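Long-range contacts in alginate lyase A1-II' (Sphingomonas sp. A1, PDB 2CWS), which depolymerises alginate, probably by beta-elimination, through the polysaccharide lyase family 7 domain that makes up nearly all of this chain: residues 89-94 with 164-169; 107-112 with 125-130; 151-156 with 175-180; 171-176 with 184-189. All coordinates share one frame; numbering follows the deposited sequence. Where two conformers were deposited one is given.

Contact 1: residues 89-94 with 164-169; sequences HTMKLS and MEIRVT
Residues 89-94 and 164-169 run antiparallel, with Met-91 paired to Ile-166 and the strand axes 4.6 Å apart. They are neighbours inside the seven-stranded sheet of the beta sandwich that family 7 shares with the concanavalin-like folds. Six backbone hydrogen bonds join them. In one of the straightest, Met-91 N gives its hydrogen to Ile-166 O at 169°.

Met-91, Leu-93, Met-164, Ile-166 and Val-168 face the second sheet, where Ala-109 and Ile-111 meet several of them. Leu-93 and Met-164 lie side by side and point the same way. Leu-93 CG sits between the backbone N and the carbonyl carbon (chi1 60°), and CD1 comes 3.6 Å from Met-164 CB. Next along, Met-91 CE touches Ile-166 CD1 at 3.9 Å. His-89 shares this face, and its ND1 is hydrogen-bonded to His-227.

The other face carries Thr-90, Lys-92, Glu-165 and Arg-167. Glu-165 has CG anti to the backbone N (chi1 -178°) and reaches over between Thr-90 and Lys-92. Its OE1 lies 3.6 Å from Thr-90 CG2. In the conformer given, Lys-92 CG lies 4.0 Å from Glu-165 CG, and the charged ends stay apart. An alanine in place of Glu-165 would probably uncover Thr-90 CG2 and leave Lys-92 without this nearby opposite charge. Arg-167 runs beside Thr-90, whose OG1 touches its CG. The guanidinium heads on along its own strand, and Arg-167 NH1 donates in its plane to Thr-169 OG1 at 2.8 Å.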
loop_
_atom_site.group_PDB
_atom_site.type_symbol
_atom_site.label_atom_id
_atom_site.label_comp_id
_atom_site.label_asym_id
_atom_site.label_seq_id
_atom_site.Cartn_x
_atom_site.Cartn_y
_atom_site.Cartn_z
ATOM N N HIS A 89 5.498 -13.724 4.537
ATOM C CA HIS A 89 4.396 -12.960 3.966
ATOM C C HIS A 89 4.997 -11.967 2.993
ATOM O O HIS A 89 5.727 -11.059 3.465
ATOM C CB HIS A 89 3.684 -12.201 5.105
ATOM C CG HIS A 89 3.325 -13.148 6.236
ATOM N ND1 HIS A 89 2.288 -14.045 6.125
ATOM C CD2 HIS A 89 3.955 -13.389 7.403
ATOM C CE1 HIS A 89 2.242 -14.769 7.239
ATOM N NE2 HIS A 89 3.253 -14.380 8.021
ATOM N N THR A 90 4.760 -12.117 1.690
ATOM C CA THR A 90 5.515 -11.361 0.709
ATOM C C THR A 90 4.607 -10.756 -0.345
ATOM O O THR A 90 3.855 -11.479 -0.987
ATOM C CB THR A 90 6.531 -12.278 -0.004
ATOM O OG1 THR A 90 7.360 -12.816 1.061
ATOM C CG2 THR A 90 7.388 -11.473 -0.978
ATOM N N MET A 91 4.744 -9.455 -0.568
ATOM C CA MET A 91 4.105 -8.777 -1.704
ATOM C C MET A 91 5.172 -8.376 -2.693
ATOM O O MET A 91 6.209 -7.814 -2.306
ATOM C CB MET A 91 3.349 -7.549 -1.170
ATOM C CG MET A 91 2.778 -6.725 -2.339
ATOM S SD MET A 91 1.622 -5.436 -1.793
ATOM C CE MET A 91 2.795 -4.383 -0.866
ATOM N N LYS A 92 4.915 -8.646 -3.945
ATOM C CA LYS A 92 5.757 -8.200 -5.039
ATOM C C LYS A 92 4.912 -7.362 -5.984
ATOM O O LYS A 92 3.758 -7.685 -6.246
ATOM C CB LYS A 92 6.354 -9.353 -5.865
ATOM C CG LYS A 92 7.190 -10.278 -5.018
ATOM C CD LYS A 92 7.726 -11.380 -5.950
ATOM C CE LYS A 92 8.264 -10.688 -7.196
ATOM N NZ LYS A 92 8.853 -11.607 -8.190
ATOM N N LEU A 93 5.483 -6.273 -6.485
ATOM C CA LEU A 93 4.757 -5.495 -7.480
ATOM C C LEU A 93 5.772 -4.861 -8.410
ATOM O O LEU A 93 6.955 -4.662 -8.081
ATOM C CB LEU A 93 3.809 -4.464 -6.826
ATOM C CG LEU A 93 4.463 -3.402 -5.908
ATOM C CD1 LEU A 93 5.045 -2.208 -6.674
ATOM C CD2 LEU A 93 3.367 -2.865 -4.982
ATOM N N SER A 94 5.276 -4.452 -9.572
ATOM C CA SER A 94 6.039 -3.592 -10.465
ATOM C C SER A 94 5.130 -2.431 -10.845
ATOM O O SER A 94 3.929 -2.652 -11.054
ATOM C CB SER A 94 6.646 -4.277 -11.693
ATOM O OG SER A 94 5.606 -4.665 -12.547
ATOM N N MET A 164 9.221 -3.729 -6.705
ATOM C CA MET A 164 9.199 -3.624 -5.258
ATOM C C MET A 164 8.884 -4.978 -4.641
ATOM O O MET A 164 8.103 -5.745 -5.206
ATOM C CB MET A 164 8.117 -2.614 -4.861
ATOM C CG MET A 164 8.019 -2.388 -3.373
ATOM S SD MET A 164 6.652 -1.282 -2.949
ATOM C CE MET A 164 7.208 0.241 -3.732
ATOM N N GLU A 165 9.481 -5.234 -3.468
ATOM C CA GLU A 165 9.060 -6.403 -2.697
ATOM C C GLU A 165 9.051 -5.965 -1.242
ATOM O O GLU A 165 9.923 -5.240 -0.788
ATOM C CB GLU A 165 10.030 -7.560 -2.926
ATOM C CG GLU A 165 9.640 -8.838 -2.185
ATOM C CD GLU A 165 10.547 -9.976 -2.586
ATOM O OE1 GLU A 165 10.829 -10.817 -1.728
ATOM O OE2 GLU A 165 11.014 -10.014 -3.766
ATOM N N ILE A 166 8.033 -6.439 -0.534
ATOM C CA ILE A 166 7.956 -6.199 0.914
ATOM C C ILE A 166 7.644 -7.547 1.558
ATOM O O ILE A 166 6.629 -8.158 1.193
ATOM C CB ILE A 166 6.911 -5.163 1.340
ATOM C CG1 ILE A 166 7.049 -3.890 0.500
ATOM C CG2 ILE A 166 7.040 -4.897 2.814
ATOM C CD1 ILE A 166 5.974 -2.835 0.855
ATOM N N ARG A 167 8.524 -8.011 2.424
ATOM C CA ARG A 167 8.383 -9.348 3.048
ATOM C C ARG A 167 8.489 -9.230 4.532
ATOM O O ARG A 167 9.384 -8.555 5.035
ATOM C CB ARG A 167 9.499 -10.292 2.502
ATOM C CG ARG A 167 9.557 -11.621 3.239
ATOM C CD ARG A 167 10.511 -12.575 2.517
ATOM N NE ARG A 167 11.927 -12.178 2.476
ATOM C CZ ARG A 167 12.866 -12.618 3.307
ATOM N NH1 ARG A 167 12.590 -13.426 4.338
ATOM N NH2 ARG A 167 14.122 -12.220 3.128
ATOM N N VAL A 168 7.626 -9.945 5.237
ATOM C CA VAL A 168 7.826 -10.196 6.646
ATOM C C VAL A 168 8.156 -11.678 6.806
ATOM O O VAL A 168 7.379 -12.518 6.328
ATOM C CB VAL A 168 6.553 -9.865 7.488
ATOM C CG1 VAL A 168 6.651 -10.420 8.904
ATOM C CG2 VAL A 168 6.327 -8.354 7.506
ATOM N N THR A 169 9.238 -11.987 7.483
ATOM C CA THR A 169 9.511 -13.354 7.916
ATOM C C THR A 169 9.814 -13.301 9.389
ATOM O O THR A 169 10.805 -12.663 9.808
ATOM C CB THR A 169 10.666 -14.008 7.138
ATOM O OG1 THR A 169 10.252 -14.164 5.772
ATOM C CG2 THR A 169 10.986 -15.401 7.719
#

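Contact 2: residues 107-112 with 125-130. With SO4 (sulfate ion), chain B.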
loop_
_atom_site.group_PDB
_atom_site.type_symbol
_atom_site.label_atom_id
_atom_site.label_comp_id
_atom_site.label_asym_id
_atom_site.label_seq_id
_atom_site.Cartn_x
_atom_site.Cartn_y
_atom_site.Cartn_z
ATOM N N ILE A 107 2.281 7.627 -1.091
ATOM C CA ILE A 107 2.612 6.284 -0.599
ATOM C C ILE A 107 2.029 5.302 -1.601
ATOM O O ILE A 107 0.835 5.369 -1.935
ATOM C CB ILE A 107 2.106 6.079 0.843
ATOM C CG1 ILE A 107 2.970 6.875 1.800
ATOM C CG2 ILE A 107 2.046 4.586 1.201
ATOM C CD1 ILE A 107 2.430 6.959 3.220
ATOM N N VAL A 108 2.862 4.352 -2.062
ATOM C CA VAL A 108 2.477 3.427 -3.131
ATOM C C VAL A 108 2.327 1.998 -2.654
ATOM O O VAL A 108 1.818 1.168 -3.425
ATOM C CB VAL A 108 3.435 3.506 -4.352
ATOM C CG1 VAL A 108 3.350 4.875 -5.008
ATOM C CG2 VAL A 108 4.859 3.160 -3.920
ATOM N N ALA A 109 2.709 1.678 -1.430
ATOM C CA ALA A 109 2.493 0.360 -0.872
ATOM C C ALA A 109 2.633 0.440 0.630
ATOM O O ALA A 109 3.299 1.350 1.160
ATOM C CB ALA A 109 3.498 -0.656 -1.439
ATOM N N GLN A 110 2.008 -0.505 1.317
ATOM C CA GLN A 110 2.117 -0.564 2.788
ATOM C C GLN A 110 2.061 -2.006 3.257
ATOM O O GLN A 110 1.508 -2.896 2.603
ATOM C CB GLN A 110 0.965 0.178 3.533
ATOM C CG GLN A 110 0.684 1.565 2.996
ATOM C CD GLN A 110 -0.229 2.319 3.927
ATOM O OE1 GLN A 110 0.050 2.398 5.141
ATOM N NE2 GLN A 110 -1.291 2.889 3.380
ATOM N N ILE A 111 2.570 -2.193 4.484
ATOM C CA ILE A 111 2.058 -3.221 5.388
ATOM C C ILE A 111 1.373 -2.436 6.505
ATOM O O ILE A 111 2.047 -1.616 7.140
ATOM C CB ILE A 111 3.137 -4.153 5.975
ATOM C CG1 ILE A 111 3.829 -4.951 4.883
ATOM C CG2 ILE A 111 2.477 -5.063 7.014
ATOM C CD1 ILE A 111 4.954 -5.800 5.454
ATOM N N HIS A 112 0.098 -2.725 6.758
ATOM C CA HIS A 112 -0.601 -2.014 7.795
ATOM C C HIS A 112 -0.927 -2.952 8.955
ATOM O O HIS A 112 -1.365 -4.112 8.724
ATOM C CB HIS A 112 -1.911 -1.458 7.187
ATOM C CG HIS A 112 -2.377 -0.246 7.911
ATOM N ND1 HIS A 112 -2.888 -0.235 9.192
ATOM C CD2 HIS A 112 -2.364 1.035 7.502
ATOM C CE1 HIS A 112 -3.198 1.010 9.529
ATOM N NE2 HIS A 112 -2.898 1.833 8.514
ATOM N N VAL A 125 4.901 -0.740 7.484
ATOM C CA VAL A 125 5.790 -0.334 6.383
ATOM C C VAL A 125 5.022 0.623 5.496
ATOM O O VAL A 125 3.890 0.311 5.109
ATOM C CB VAL A 125 6.294 -1.530 5.564
ATOM C CG1 VAL A 125 7.188 -1.037 4.415
ATOM C CG2 VAL A 125 7.007 -2.551 6.469
ATOM N N LYS A 126 5.642 1.723 5.132
ATOM C CA LYS A 126 5.105 2.671 4.165
ATOM C C LYS A 126 6.117 2.930 3.082
ATOM O O LYS A 126 7.248 3.359 3.377
ATOM C CB LYS A 126 4.750 4.020 4.833
ATOM C CG LYS A 126 3.768 3.839 6.004
ATOM C CD LYS A 126 3.746 5.071 6.944
ATOM C CE LYS A 126 5.037 5.064 7.813
ATOM N NZ LYS A 126 5.000 6.243 8.742
ATOM N N ALA A 127 5.758 2.660 1.823
ATOM C CA ALA A 127 6.656 2.894 0.685
ATOM C C ALA A 127 6.361 4.284 0.165
ATOM O O ALA A 127 5.362 4.497 -0.532
ATOM C CB ALA A 127 6.462 1.793 -0.350
ATOM N N VAL A 128 7.211 5.243 0.546
ATOM C CA VAL A 128 6.996 6.661 0.263
ATOM C C VAL A 128 7.764 7.083 -0.969
ATOM O O VAL A 128 9.008 7.072 -0.967
ATOM C CB VAL A 128 7.448 7.508 1.463
ATOM C CG1 VAL A 128 7.181 8.986 1.176
ATOM C CG2 VAL A 128 6.755 7.057 2.760
ATOM N N PHE A 129 7.026 7.431 -2.029
ATOM C CA PHE A 129 7.618 7.835 -3.298
ATOM C C PHE A 129 7.744 9.340 -3.351
ATOM O O PHE A 129 6.782 10.075 -3.140
ATOM C CB PHE A 129 6.745 7.329 -4.469
ATOM C CG PHE A 129 7.315 7.781 -5.808
ATOM C CD1 PHE A 129 7.035 9.008 -6.380
ATOM C CD2 PHE A 129 8.167 6.924 -6.479
ATOM C CE1 PHE A 129 7.644 9.402 -7.529
ATOM C CE2 PHE A 129 8.773 7.319 -7.656
ATOM C CZ PHE A 129 8.519 8.600 -8.181
ATOM N N GLN A 130 8.961 9.769 -3.763
ATOM C CA GLN A 130 9.252 11.138 -4.243
ATOM C C GLN A 130 9.999 11.013 -5.558
ATOM O O GLN A 130 10.591 9.970 -5.861
ATOM C CB GLN A 130 9.997 11.976 -3.236
ATOM C CG GLN A 130 9.143 11.891 -1.949
ATOM C CD GLN A 130 9.541 12.996 -1.048
ATOM O OE1 GLN A 130 10.508 12.817 -0.267
ATOM N NE2 GLN A 130 8.858 14.134 -1.095
HETATM S S SO4 B . -3.333 5.054 7.124
HETATM O O1 SO4 B . -3.228 4.057 5.904
HETATM O O2 SO4 B . -3.287 4.366 8.395
HETATM O O3 SO4 B . -2.251 5.966 7.102
HETATM O O4 SO4 B . -4.601 5.772 7.042
#
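Gln-110 holds CG anti to its carbonyl carbon (chi1 -47°), while its CB rests 3.3 Å from Val-125 O on the partner strand. In His-112, CG is anti to the backbone N (chi1 -154°). Both side chains reach a sulfate ion, probably from the crystallisation liquor. His-112 NE2 donates to sulfate O2 at 2.6 Å, almost straight and at the ring edge. Gln-110 NE2 donates to Glu-69 OE2, and more weakly to sulfate O1 at 3.4 Å. Arg-67 and Tyr-205 also bind the ion. An alanine in place of Gln-110 would probably leave Glu-69 OE2 without this donor and cost the sulfate one weak bond.

Lys-126 passes obliquely by Gln-110, and its NZ pairs with Asp-148. On the other face Ile-111 CD1, in the conformer given, meets Val-125 CG2 at 4.0 Å, and Ala-109 CB meets Ala-127 CB at the same distance. Ala-127 O accepts from Val-108 N, while Ala-127 N donates to Ala-109 O, so two residues face one, as in a classic beta bulge. The antiparallel hairpin carries the Gln-Ile-His signature of family 7, and the sulfate is consistent with an anion-binding place in the alginate cleft.

Contact 3: residues 151-156 with 175-180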
loop_
_atom_site.group_PDB
_atom_site.type_symbol
_atom_site.label_atom_id
_atom_site.label_comp_id
_atom_site.label_asym_id
_atom_site.label_seq_id
_atom_site.Cartn_x
_atom_site.Cartn_y
_atom_site.Cartn_z
ATOM N N ASN A 151 14.555 4.001 5.031
ATOM C CA ASN A 151 15.391 3.162 4.150
ATOM C C ASN A 151 15.319 3.782 2.760
ATOM O O ASN A 151 14.285 3.634 2.057
ATOM C CB ASN A 151 14.904 1.711 4.117
ATOM C CG ASN A 151 15.016 1.060 5.499
ATOM O OD1 ASN A 151 16.110 0.590 5.889
ATOM N ND2 ASN A 151 13.929 1.061 6.279
ATOM N N TYR A 152 16.366 4.479 2.382
ATOM C CA TYR A 152 16.325 5.319 1.179
ATOM C C TYR A 152 16.905 4.601 -0.046
ATOM O O TYR A 152 18.011 4.010 0.056
ATOM C CB TYR A 152 17.147 6.607 1.387
ATOM C CG TYR A 152 16.537 7.459 2.508
ATOM C CD1 TYR A 152 17.165 7.641 3.718
ATOM C CD2 TYR A 152 15.287 8.059 2.302
ATOM C CE1 TYR A 152 16.536 8.467 4.723
ATOM C CE2 TYR A 152 14.650 8.856 3.257
ATOM C CZ TYR A 152 15.301 9.031 4.450
ATOM O OH TYR A 152 14.723 9.785 5.471
ATOM N N PHE A 153 16.162 4.697 -1.139
ATOM C CA PHE A 153 16.569 4.156 -2.432
ATOM C C PHE A 153 16.723 5.354 -3.358
ATOM O O PHE A 153 15.732 5.983 -3.767
ATOM C CB PHE A 153 15.511 3.160 -2.956
ATOM C CG PHE A 153 15.360 1.974 -2.030
ATOM C CD1 PHE A 153 14.444 2.039 -0.951
ATOM C CD2 PHE A 153 16.134 0.857 -2.208
ATOM C CE1 PHE A 153 14.367 0.927 -0.094
ATOM C CE2 PHE A 153 16.015 -0.252 -1.384
ATOM C CZ PHE A 153 15.132 -0.208 -0.341
ATOM N N THR A 154 17.964 5.634 -3.695
ATOM C CA THR A 154 18.339 6.780 -4.496
ATOM C C THR A 154 18.188 6.509 -5.986
ATOM O O THR A 154 18.671 5.486 -6.501
ATOM C CB THR A 154 19.804 7.131 -4.191
ATOM O OG1 THR A 154 19.887 7.454 -2.808
ATOM C CG2 THR A 154 20.271 8.304 -5.012
ATOM N N GLY A 155 17.529 7.458 -6.703
ATOM C CA GLY A 155 17.511 7.506 -8.172
ATOM C C GLY A 155 16.154 7.142 -8.766
ATOM O O GLY A 155 15.992 7.217 -9.992
ATOM N N ILE A 156 15.178 6.790 -7.950
ATOM C CA ILE A 156 13.818 6.347 -8.349
ATOM C C ILE A 156 13.060 7.602 -8.816
ATOM O O ILE A 156 12.621 8.346 -7.923
ATOM C CB ILE A 156 13.052 5.627 -7.213
ATOM C CG1 ILE A 156 13.893 4.572 -6.401
ATOM C CG2 ILE A 156 11.773 5.027 -7.711
ATOM C CD1 ILE A 156 14.431 3.607 -7.434
ATOM N N VAL A 175 12.617 -4.943 2.934
ATOM C CA VAL A 175 12.041 -3.947 2.032
ATOM C C VAL A 175 12.980 -3.794 0.851
ATOM O O VAL A 175 14.179 -3.545 1.035
ATOM C CB VAL A 175 11.751 -2.630 2.791
ATOM C CG1 VAL A 175 10.716 -2.896 3.890
ATOM C CG2 VAL A 175 13.005 -1.972 3.370
ATOM N N THR A 176 12.429 -3.926 -0.358
ATOM C CA THR A 176 13.278 -4.049 -1.536
ATOM C C THR A 176 12.772 -3.188 -2.664
ATOM O O THR A 176 11.575 -3.191 -2.993
ATOM C CB THR A 176 13.202 -5.521 -2.046
ATOM O OG1 THR A 176 13.638 -6.382 -0.962
ATOM C CG2 THR A 176 14.065 -5.786 -3.270
ATOM N N MET A 177 13.715 -2.504 -3.316
ATOM C CA MET A 177 13.466 -1.843 -4.596
ATOM C C MET A 177 14.509 -2.288 -5.586
ATOM O O MET A 177 15.709 -2.168 -5.309
ATOM C CB MET A 177 13.578 -0.296 -4.451
ATOM C CG MET A 177 12.469 0.267 -3.588
ATOM S SD MET A 177 10.858 0.244 -4.401
ATOM C CE MET A 177 11.106 1.631 -5.564
ATOM N N ASN A 178 14.070 -2.808 -6.709
ATOM C CA ASN A 178 14.978 -3.162 -7.813
ATOM C C ASN A 178 16.086 -4.084 -7.337
ATOM O O ASN A 178 17.241 -3.937 -7.717
ATOM C CB ASN A 178 15.539 -1.927 -8.505
ATOM C CG ASN A 178 14.413 -0.999 -8.992
ATOM O OD1 ASN A 178 13.296 -1.455 -9.313
ATOM N ND2 ASN A 178 14.719 0.262 -9.061
ATOM N N GLY A 179 15.712 -5.061 -6.490
ATOM C CA GLY A 179 16.702 -6.063 -6.077
ATOM C C GLY A 179 17.609 -5.612 -4.942
ATOM O O GLY A 179 18.426 -6.421 -4.481
ATOM N N ASP A 180 17.449 -4.391 -4.422
ATOM C CA ASP A 180 18.236 -3.871 -3.282
ATOM C C ASP A 180 17.363 -4.032 -2.038
ATOM O O ASP A 180 16.330 -3.369 -1.950
ATOM C CB ASP A 180 18.569 -2.414 -3.583
ATOM C CG ASP A 180 19.299 -1.681 -2.500
ATOM O OD1 ASP A 180 19.456 -2.244 -1.368
ATOM O OD2 ASP A 180 19.720 -0.519 -2.751
#
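The two sheets of the beta sandwich meet here through Phe-153 and Met-177. Strands 152-154 and 175-177 belong to different sheets and run nearly parallel, their axes 8.6 Å apart. No hydrogen bond joins the two segments, and the side chains between them make the contact.

Met-177 lies across one face of the Phe-153 ring. Its CG is anti to the carbonyl carbon (chi1 -67°) and sits 3.7 Å from the ring centroid, close to the normal, as a CH-pi contact. Its CB also touches the ring, 3.6 Å from Phe-153 CD2. The bend at chi2 (-72°) leaves Met-177 SD farther off, 5.5 Å from the centroid, in a looser Met-aromatic contact. The bend at chi3 then places Met-177 CE 4.1 Å from Ile-156 CG2 in the conformer given.

Two backbone oxygens border the same ring near its plane. Asp-180 O is 3.2 Å from Phe-153 CE2, and Val-175 O is 3.7 Å from Phe-153 CZ. The Asp-180 side chain passes obliquely by the ring, the carboxylate and ring planes 73° apart. Arg-182 links these groups, with a salt bridge to Asp-180 and a cation-pi contact to Phe-153.

In the same conformer Ile-156 CD1 and Asn-178 ND2 approach tip to tip at 3.7 Å, while Asn-178 OD1 accepts from Asn-163 N. Ile-156 and Gly-155 both face Gly-132 in a G1 beta bulge. Across the contact, Met-177 and Asp-180 exchange two backbone hydrogen bonds around Asn-178 and Gly-179. That is the tight type I' turn of a two-residue beta hairpin, whose first residue covers a face of the Phe-153 ring and whose last meets its edge.

Contact 4: residues 171-176 with 184-189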
loop_
_atom_site.group_PDB
_atom_site.type_symbol
_atom_site.label_atom_id
_atom_site.label_comp_id
_atom_site.label_asym_id
_atom_site.label_seq_id
_atom_site.Cartn_x
_atom_site.Cartn_y
_atom_site.Cartn_z
ATOM N N GLY A 171 8.783 -11.708 11.986
ATOM C CA GLY A 171 8.946 -10.438 12.719
ATOM C C GLY A 171 10.047 -9.523 12.205
ATOM O O GLY A 171 10.305 -8.502 12.884
ATOM N N VAL A 172 10.636 -9.855 11.063
ATOM C CA VAL A 172 11.632 -8.995 10.413
ATOM C C VAL A 172 11.018 -8.564 9.078
ATOM O O VAL A 172 10.453 -9.392 8.363
ATOM C CB VAL A 172 12.962 -9.736 10.181
ATOM C CG1 VAL A 172 13.976 -8.786 9.549
ATOM C CG2 VAL A 172 13.458 -10.314 11.513
ATOM N N ALA A 173 11.097 -7.272 8.810
ATOM C CA ALA A 173 10.639 -6.708 7.531
ATOM C C ALA A 173 11.831 -6.559 6.595
ATOM O O ALA A 173 12.854 -5.964 6.979
ATOM C CB ALA A 173 9.993 -5.350 7.732
ATOM N N TYR A 174 11.677 -7.050 5.382
ATOM C CA TYR A 174 12.648 -6.936 4.307
ATOM C C TYR A 174 11.997 -6.081 3.226
ATOM O O TYR A 174 10.947 -6.451 2.698
ATOM C CB TYR A 174 13.040 -8.318 3.747
ATOM C CG TYR A 174 13.611 -9.208 4.828
ATOM C CD1 TYR A 174 12.780 -9.952 5.665
ATOM C CD2 TYR A 174 14.992 -9.285 5.006
ATOM C CE1 TYR A 174 13.292 -10.767 6.670
ATOM C CE2 TYR A 174 15.526 -10.092 6.002
ATOM C CZ TYR A 174 14.671 -10.822 6.804
ATOM O OH TYR A 174 15.203 -11.624 7.828
ATOM N N VAL A 175 12.617 -4.943 2.934
ATOM C CA VAL A 175 12.041 -3.947 2.032
ATOM C C VAL A 175 12.980 -3.794 0.851
ATOM O O VAL A 175 14.179 -3.545 1.035
ATOM C CB VAL A 175 11.751 -2.630 2.791
ATOM C CG1 VAL A 175 10.716 -2.896 3.890
ATOM C CG2 VAL A 175 13.005 -1.972 3.370
ATOM N N THR A 176 12.429 -3.926 -0.358
ATOM C CA THR A 176 13.278 -4.049 -1.536
ATOM C C THR A 176 12.772 -3.188 -2.664
ATOM O O THR A 176 11.575 -3.191 -2.993
ATOM C CB THR A 176 13.202 -5.521 -2.046
ATOM O OG1 THR A 176 13.638 -6.382 -0.962
ATOM C CG2 THR A 176 14.065 -5.786 -3.270
ATOM N N VAL A 184 14.613 -4.514 8.708
ATOM C CA VAL A 184 14.338 -3.955 10.042
ATOM C C VAL A 184 13.663 -5.025 10.888
ATOM O O VAL A 184 12.627 -5.562 10.492
ATOM C CB VAL A 184 13.432 -2.723 9.938
ATOM C CG1 VAL A 184 13.096 -2.171 11.338
ATOM C CG2 VAL A 184 14.059 -1.630 9.068
ATOM N N ASP A 185 14.231 -5.329 12.057
ATOM C CA ASP A 185 13.655 -6.340 12.942
ATOM C C ASP A 185 12.641 -5.629 13.847
ATOM O O ASP A 185 12.957 -5.133 14.888
ATOM C CB ASP A 185 14.768 -7.059 13.684
ATOM C CG ASP A 185 14.229 -8.113 14.630
ATOM O OD1 ASP A 185 13.010 -8.279 14.718
ATOM O OD2 ASP A 185 15.112 -8.780 15.250
ATOM N N PHE A 186 11.383 -5.589 13.391
ATOM C CA PHE A 186 10.389 -4.815 14.101
ATOM C C PHE A 186 9.939 -5.516 15.375
ATOM O O PHE A 186 9.833 -4.851 16.406
ATOM C CB PHE A 186 9.200 -4.412 13.178
ATOM C CG PHE A 186 8.396 -5.558 12.578
ATOM C CD1 PHE A 186 7.225 -5.987 13.174
ATOM C CD2 PHE A 186 8.802 -6.158 11.378
ATOM C CE1 PHE A 186 6.457 -6.989 12.618
ATOM C CE2 PHE A 186 8.057 -7.179 10.840
ATOM C CZ PHE A 186 6.856 -7.594 11.426
ATOM N N VAL A 187 9.733 -6.838 15.363
ATOM C CA VAL A 187 9.440 -7.465 16.641
ATOM C C VAL A 187 10.609 -7.314 17.619
ATOM O O VAL A 187 10.362 -7.186 18.835
ATOM C CB VAL A 187 9.055 -8.946 16.381
ATOM C CG1 VAL A 187 9.169 -9.795 17.614
ATOM C CG2 VAL A 187 7.643 -9.023 15.755
ATOM N N GLY A 188 11.852 -7.318 17.114
ATOM C CA GLY A 188 12.993 -7.114 18.003
ATOM C C GLY A 188 13.009 -5.716 18.578
ATOM O O GLY A 188 13.574 -5.506 19.686
ATOM N N LYS A 189 12.454 -4.727 17.903
ATOM C CA LYS A 189 12.346 -3.364 18.459
ATOM C C LYS A 189 11.256 -3.267 19.501
ATOM O O LYS A 189 11.481 -2.648 20.552
ATOM C CB LYS A 189 12.079 -2.359 17.350
ATOM C CG LYS A 189 11.979 -0.924 17.831
ATOM C CD LYS A 189 13.213 -0.398 18.539
ATOM C CE LYS A 189 13.106 1.087 18.882
ATOM N NZ LYS A 189 14.471 1.381 19.573
#
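The Phe-186 ring carries the Gly-171 carbonyl over one face and the Ala-173 backbone N at its edge. Gly-171 O stands 3.1 Å above the ring plane, offset toward the rim, and Gly-171 CA makes a CH-pi contact over the ring. Ala-173 N lies in the ring plane, 3.6 Å from Phe-186 CD2. Trp-193 meets the ring edge-to-face. Phe-186 takes chi1 61°, the crowded position between the backbone N and the carbonyl carbon, which carries CG to within 3.5 Å of Gly-171 O.

The same carbonyl is held by Val-187 N, which donates to Gly-171 O at 3.0 Å. Val-187 CG2 packs 3.6 Å from Gly-171 CA. Gly-171, with phi 81°, leaves no room for a CB beside that methyl.

Asp-185 caps the helix 186-189: Gly-188 N donates to Asp-185 OD1 at 2.8 Å, from well above the carboxylate plane. Asp-185 OD1 also lies 3.8 Å from Val-172 CG2. Beyond this, Ala-173 and Val-184 form an antiparallel hydrogen-bonded pair, with Ala-173 N to Val-184 O at 2.8 Å. The arrangement is a beta hairpin at the border of the sheet whose second strand runs straight into a short N-capped helix.

How the contacts relate
Contacts 1 and 4 follow one another in the seven-stranded sheet, where Arg-167 O and Tyr-174 N probably bond at 2.8 Å. Contact 2 lies in the facing sheet, its centre about 12 Å from that of contact 1. Ala-109 CB of contact 2 packs 3.6 Å from Met-164 SD of contact 1. Contact 3 joins both sheets: Met-177 SD lies 3.7 Å from Met-164 CE of contact 1, and Ile-156 CG2, in the conformer given, lies 3.8 Å from Phe-129 CE2 of contact 2. Contacts 3 and 4 share Val-175 and Thr-176. The sulfate is bound on the face of contact 2 that carries Gln-110, turned away from contact 1.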